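PDB 4NLC: ribosomal RNA processing protein 6 from Trypanosoma brucei brucei, which is probably a 3'-5' exoribonuclease of the nuclear exosome that trims single-stranded RNA ends during ribosomal RNA processing, here as its catalytic core. Local coordinates for residues L197-W206 with E214-D222. The protein carries 1 engineered substitution. Sequence-based numbering, arbitrary orientation.
Sequences LNKKYQTADW and EMVSYAQQD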
loop_
_atom_site.group_PDB
_atom_site.type_symbol
_atom_site.label_atom_id
_atom_site.label_comp_id
_atom_site.label_asym_id
_atom_site.label_seq_id
_atom_site.Cartn_x
_atom_site.Cartn_y
_atom_site.Cartn_z
ATOM N N LEU A 197 -11.910 15.197 9.057
ATOM C CA LEU A 197 -11.915 13.774 8.751
ATOM C C LEU A 197 -11.786 12.953 10.028
ATOM O O LEU A 197 -11.139 13.396 10.980
ATOM C CB LEU A 197 -10.805 13.415 7.760
ATOM C CG LEU A 197 -10.966 13.878 6.299
ATOM C CD1 LEU A 197 -9.901 13.239 5.415
ATOM C CD2 LEU A 197 -12.346 13.550 5.745
ATOM N N ASN A 198 -12.431 11.775 10.064
ATOM C CA ASN A 198 -12.368 10.893 11.231
ATOM C C ASN A 198 -11.010 10.174 11.269
ATOM O O ASN A 198 -10.678 9.445 10.345
ATOM C CB ASN A 198 -13.545 9.902 11.240
ATOM C CG ASN A 198 -13.934 9.416 12.623
ATOM O OD1 ASN A 198 -13.123 9.386 13.567
ATOM N ND2 ASN A 198 -15.186 9.004 12.772
ATOM N N LYS A 199 -10.217 10.429 12.319
ATOM C CA LYS A 199 -8.870 9.885 12.549
ATOM C C LYS A 199 -8.882 8.361 12.817
ATOM O O LYS A 199 -8.048 7.623 12.282
ATOM C CB LYS A 199 -8.242 10.629 13.752
ATOM C CG LYS A 199 -6.766 10.316 14.016
ATOM C CD LYS A 199 -6.372 10.639 15.454
ATOM C CE LYS A 199 -4.971 10.177 15.773
ATOM N NZ LYS A 199 -4.639 10.346 17.216
ATOM N N LYS A 200 -9.823 7.924 13.677
ATOM C CA LYS A 200 -10.058 6.580 14.213
ATOM C C LYS A 200 -9.815 5.359 13.282
ATOM O O LYS A 200 -9.419 4.308 13.794
ATOM C CB LYS A 200 -11.499 6.503 14.739
ATOM C CG LYS A 200 -11.662 5.610 15.960
ATOM C CD LYS A 200 -13.120 5.249 16.217
ATOM C CE LYS A 200 -13.262 4.374 17.439
ATOM N NZ LYS A 200 -14.678 3.988 17.679
ATOM N N TYR A 201 -10.081 5.462 11.954
ATOM C CA TYR A 201 -10.013 4.261 11.109
ATOM C C TYR A 201 -8.772 4.100 10.204
ATOM O O TYR A 201 -8.696 3.107 9.486
ATOM C CB TYR A 201 -11.301 4.133 10.281
ATOM C CG TYR A 201 -12.522 3.998 11.162
ATOM C CD1 TYR A 201 -12.778 2.818 11.853
ATOM C CD2 TYR A 201 -13.374 5.077 11.376
ATOM C CE1 TYR A 201 -13.865 2.705 12.718
ATOM C CE2 TYR A 201 -14.475 4.970 12.226
ATOM C CZ TYR A 201 -14.710 3.784 12.901
ATOM O OH TYR A 201 -15.788 3.667 13.742
ATOM N N GLN A 202 -7.778 4.992 10.290
ATOM C CA GLN A 202 -6.553 4.866 9.489
ATOM C C GLN A 202 -5.831 3.528 9.753
ATOM O O GLN A 202 -5.320 2.909 8.806
ATOM C CB GLN A 202 -5.602 6.043 9.759
ATOM C CG GLN A 202 -4.492 6.181 8.703
ATOM C CD GLN A 202 -3.457 7.238 9.027
ATOM O OE1 GLN A 202 -3.286 7.666 10.180
ATOM N NE2 GLN A 202 -2.716 7.660 8.011
ATOM N N THR A 203 -5.842 3.076 11.032
ATOM C CA THR A 203 -5.188 1.844 11.501
ATOM C C THR A 203 -6.153 0.647 11.701
ATOM O O THR A 203 -5.756 -0.361 12.288
ATOM C CB THR A 203 -4.372 2.132 12.772
ATOM O OG1 THR A 203 -5.256 2.508 13.827
ATOM C CG2 THR A 203 -3.310 3.200 12.555
ATOM N N ALA A 204 -7.391 0.736 11.186
ATOM C CA ALA A 204 -8.387 -0.346 11.278
ATOM C C ALA A 204 -7.994 -1.617 10.464
ATOM O O ALA A 204 -7.016 -1.601 9.707
ATOM C CB ALA A 204 -9.751 0.162 10.827
ATOM N N ASP A 205 -8.735 -2.724 10.674
ATOM C CA ASP A 205 -8.524 -3.964 9.943
ATOM C C ASP A 205 -9.436 -3.913 8.702
ATOM O O ASP A 205 -10.661 -4.114 8.792
ATOM C CB ASP A 205 -8.819 -5.192 10.816
ATOM C CG ASP A 205 -8.340 -6.511 10.217
ATOM O OD1 ASP A 205 -7.984 -6.530 9.017
ATOM O OD2 ASP A 205 -8.271 -7.511 10.964
ATOM N N TRP A 206 -8.829 -3.617 7.545
ATOM C CA TRP A 206 -9.575 -3.465 6.295
ATOM C C TRP A 206 -9.875 -4.801 5.601
ATOM O O TRP A 206 -10.519 -4.814 4.560
ATOM C CB TRP A 206 -8.886 -2.464 5.376
ATOM C CG TRP A 206 -9.012 -1.076 5.899
ATOM C CD1 TRP A 206 -8.083 -0.379 6.621
ATOM C CD2 TRP A 206 -10.180 -0.244 5.833
ATOM N NE1 TRP A 206 -8.595 0.852 6.988
ATOM C CE2 TRP A 206 -9.887 0.951 6.534
ATOM C CE3 TRP A 206 -11.449 -0.393 5.240
ATOM C CZ2 TRP A 206 -10.800 2.006 6.626
ATOM C CZ3 TRP A 206 -12.372 0.633 5.380
ATOM C CH2 TRP A 206 -12.040 1.821 6.049
ATOM N N GLU A 214 -19.479 2.911 9.628
ATOM C CA GLU A 214 -18.481 3.930 10.003
ATOM C C GLU A 214 -17.244 3.850 9.110
ATOM O O GLU A 214 -16.642 4.883 8.769
ATOM C CB GLU A 214 -18.072 3.800 11.483
ATOM C CG GLU A 214 -19.195 4.005 12.490
ATOM C CD GLU A 214 -20.103 2.823 12.809
ATOM O OE1 GLU A 214 -20.895 2.960 13.770
ATOM O OE2 GLU A 214 -20.041 1.777 12.118
ATOM N N MET A 215 -16.855 2.609 8.753
ATOM C CA MET A 215 -15.710 2.351 7.869
ATOM C C MET A 215 -16.091 2.605 6.388
ATOM O O MET A 215 -15.255 3.081 5.608
ATOM C CB MET A 215 -15.159 0.948 8.101
ATOM C CG MET A 215 -14.304 0.866 9.339
ATOM S SD MET A 215 -13.781 -0.797 9.805
ATOM C CE MET A 215 -12.503 -1.123 8.651
ATOM N N VAL A 216 -17.374 2.380 6.021
ATOM C CA VAL A 216 -17.847 2.708 4.666
ATOM C C VAL A 216 -17.764 4.248 4.527
ATOM O O VAL A 216 -17.242 4.747 3.532
ATOM C CB VAL A 216 -19.273 2.177 4.375
ATOM C CG1 VAL A 216 -19.787 2.699 3.040
ATOM C CG2 VAL A 216 -19.322 0.645 4.407
ATOM N N SER A 217 -18.216 4.982 5.562
ATOM C CA SER A 217 -18.175 6.452 5.586
ATOM C C SER A 217 -16.727 6.980 5.549
ATOM O O SER A 217 -16.439 7.885 4.761
ATOM C CB SER A 217 -18.947 7.003 6.778
ATOM O OG SER A 217 -18.856 8.414 6.752
ATOM N N TYR A 218 -15.814 6.368 6.352
ATOM C CA TYR A 218 -14.386 6.701 6.344
ATOM C C TYR A 218 -13.778 6.548 4.948
ATOM O O TYR A 218 -13.041 7.433 4.500
ATOM C CB TYR A 218 -13.588 5.818 7.335
ATOM C CG TYR A 218 -12.106 6.146 7.360
ATOM C CD1 TYR A 218 -11.218 5.520 6.488
ATOM C CD2 TYR A 218 -11.597 7.103 8.232
ATOM C CE1 TYR A 218 -9.863 5.845 6.478
ATOM C CE2 TYR A 218 -10.239 7.407 8.259
ATOM C CZ TYR A 218 -9.376 6.780 7.379
ATOM O OH TYR A 218 -8.042 7.107 7.403
ATOM N N ALA A 219 -14.029 5.396 4.300
ATOM C CA ALA A 219 -13.505 5.080 2.968
ATOM C C ALA A 219 -14.006 6.078 1.901
ATOM O O ALA A 219 -13.213 6.635 1.135
ATOM C CB ALA A 219 -13.880 3.651 2.589
ATOM N N GLN A 220 -15.316 6.332 1.893
ATOM C CA GLN A 220 -15.947 7.281 0.994
ATOM C C GLN A 220 -15.358 8.717 1.135
ATOM O O GLN A 220 -15.099 9.368 0.116
ATOM C CB GLN A 220 -17.462 7.295 1.262
ATOM C CG GLN A 220 -18.214 8.318 0.429
ATOM C CD GLN A 220 -19.654 8.489 0.853
ATOM O OE1 GLN A 220 -20.036 8.255 2.010
ATOM N NE2 GLN A 220 -20.486 8.904 -0.088
ATOM N N GLN A 221 -15.160 9.195 2.383
ATOM C CA GLN A 221 -14.703 10.560 2.648
ATOM C C GLN A 221 -13.237 10.824 2.285
ATOM O O GLN A 221 -12.882 11.988 2.105
ATOM C CB GLN A 221 -15.003 10.966 4.089
ATOM C CG GLN A 221 -16.422 11.484 4.253
ATOM C CD GLN A 221 -16.799 11.662 5.692
ATOM O OE1 GLN A 221 -16.107 12.322 6.460
ATOM N NE2 GLN A 221 -17.905 11.063 6.090
ATOM N N ASP A 222 -12.415 9.762 2.098
ATOM C CA ASP A 222 -11.024 9.890 1.679
ATOM C C ASP A 222 -10.915 10.349 0.208
ATOM O O ASP A 222 -9.900 10.952 -0.147
ATOM C CB ASP A 222 -10.258 8.566 1.887
ATOM C CG ASP A 222 -9.674 8.343 3.274
ATOM O OD1 ASP A 222 -9.791 9.256 4.133
ATOM O OD2 ASP A 222 -9.091 7.265 3.500
HETATM O O HOH W 1 -13.862 10.572 7.697
HETATM O O HOH W 2 -16.209 7.603 10.202
#
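N198 N donates to the oxygen of a water 3.0 Å away, which in turn donates to Q221 OE1, so the loop 197-206 is tied to helix 213-224 through solvent. Both belong to the RNase H-like 3'-5' exonuclease fold, and Y218 and D222 have the Tyr-x-x-x-Asp spacing of DEDD-Y exonucleases. The helix packs on the mixed sheet through A219, against L111 and Q113, and Y218, against E98; W206 of the loop touches the same sheet at C110 and L111. The polar link borders an aromatic cluster. A trans first torsion in Y218 (chi1 -180°) directs the ring at the loop; there CB of Y201 forms a CH-pi contact, 3.8 Å from the Y218 ring centroid. The carbonyl O of N198 lies in plane at the edge of that ring, while D222 OD1 approaches the face opposite Y201 CB. D222 OD2 is close to the carboxylates of D96 and E98, an acidic grouping consistent with a DEDD metal-binding site. M215 bends at chi3 (76°). Its CE thereby sits almost directly over one face of W206, 3.6 Å from the six-membered ring centroid. The W206 and Y218 rings meet obliquely, planes 36° apart, with CZ2 of W206 3.5 Å from CD1 of Y218.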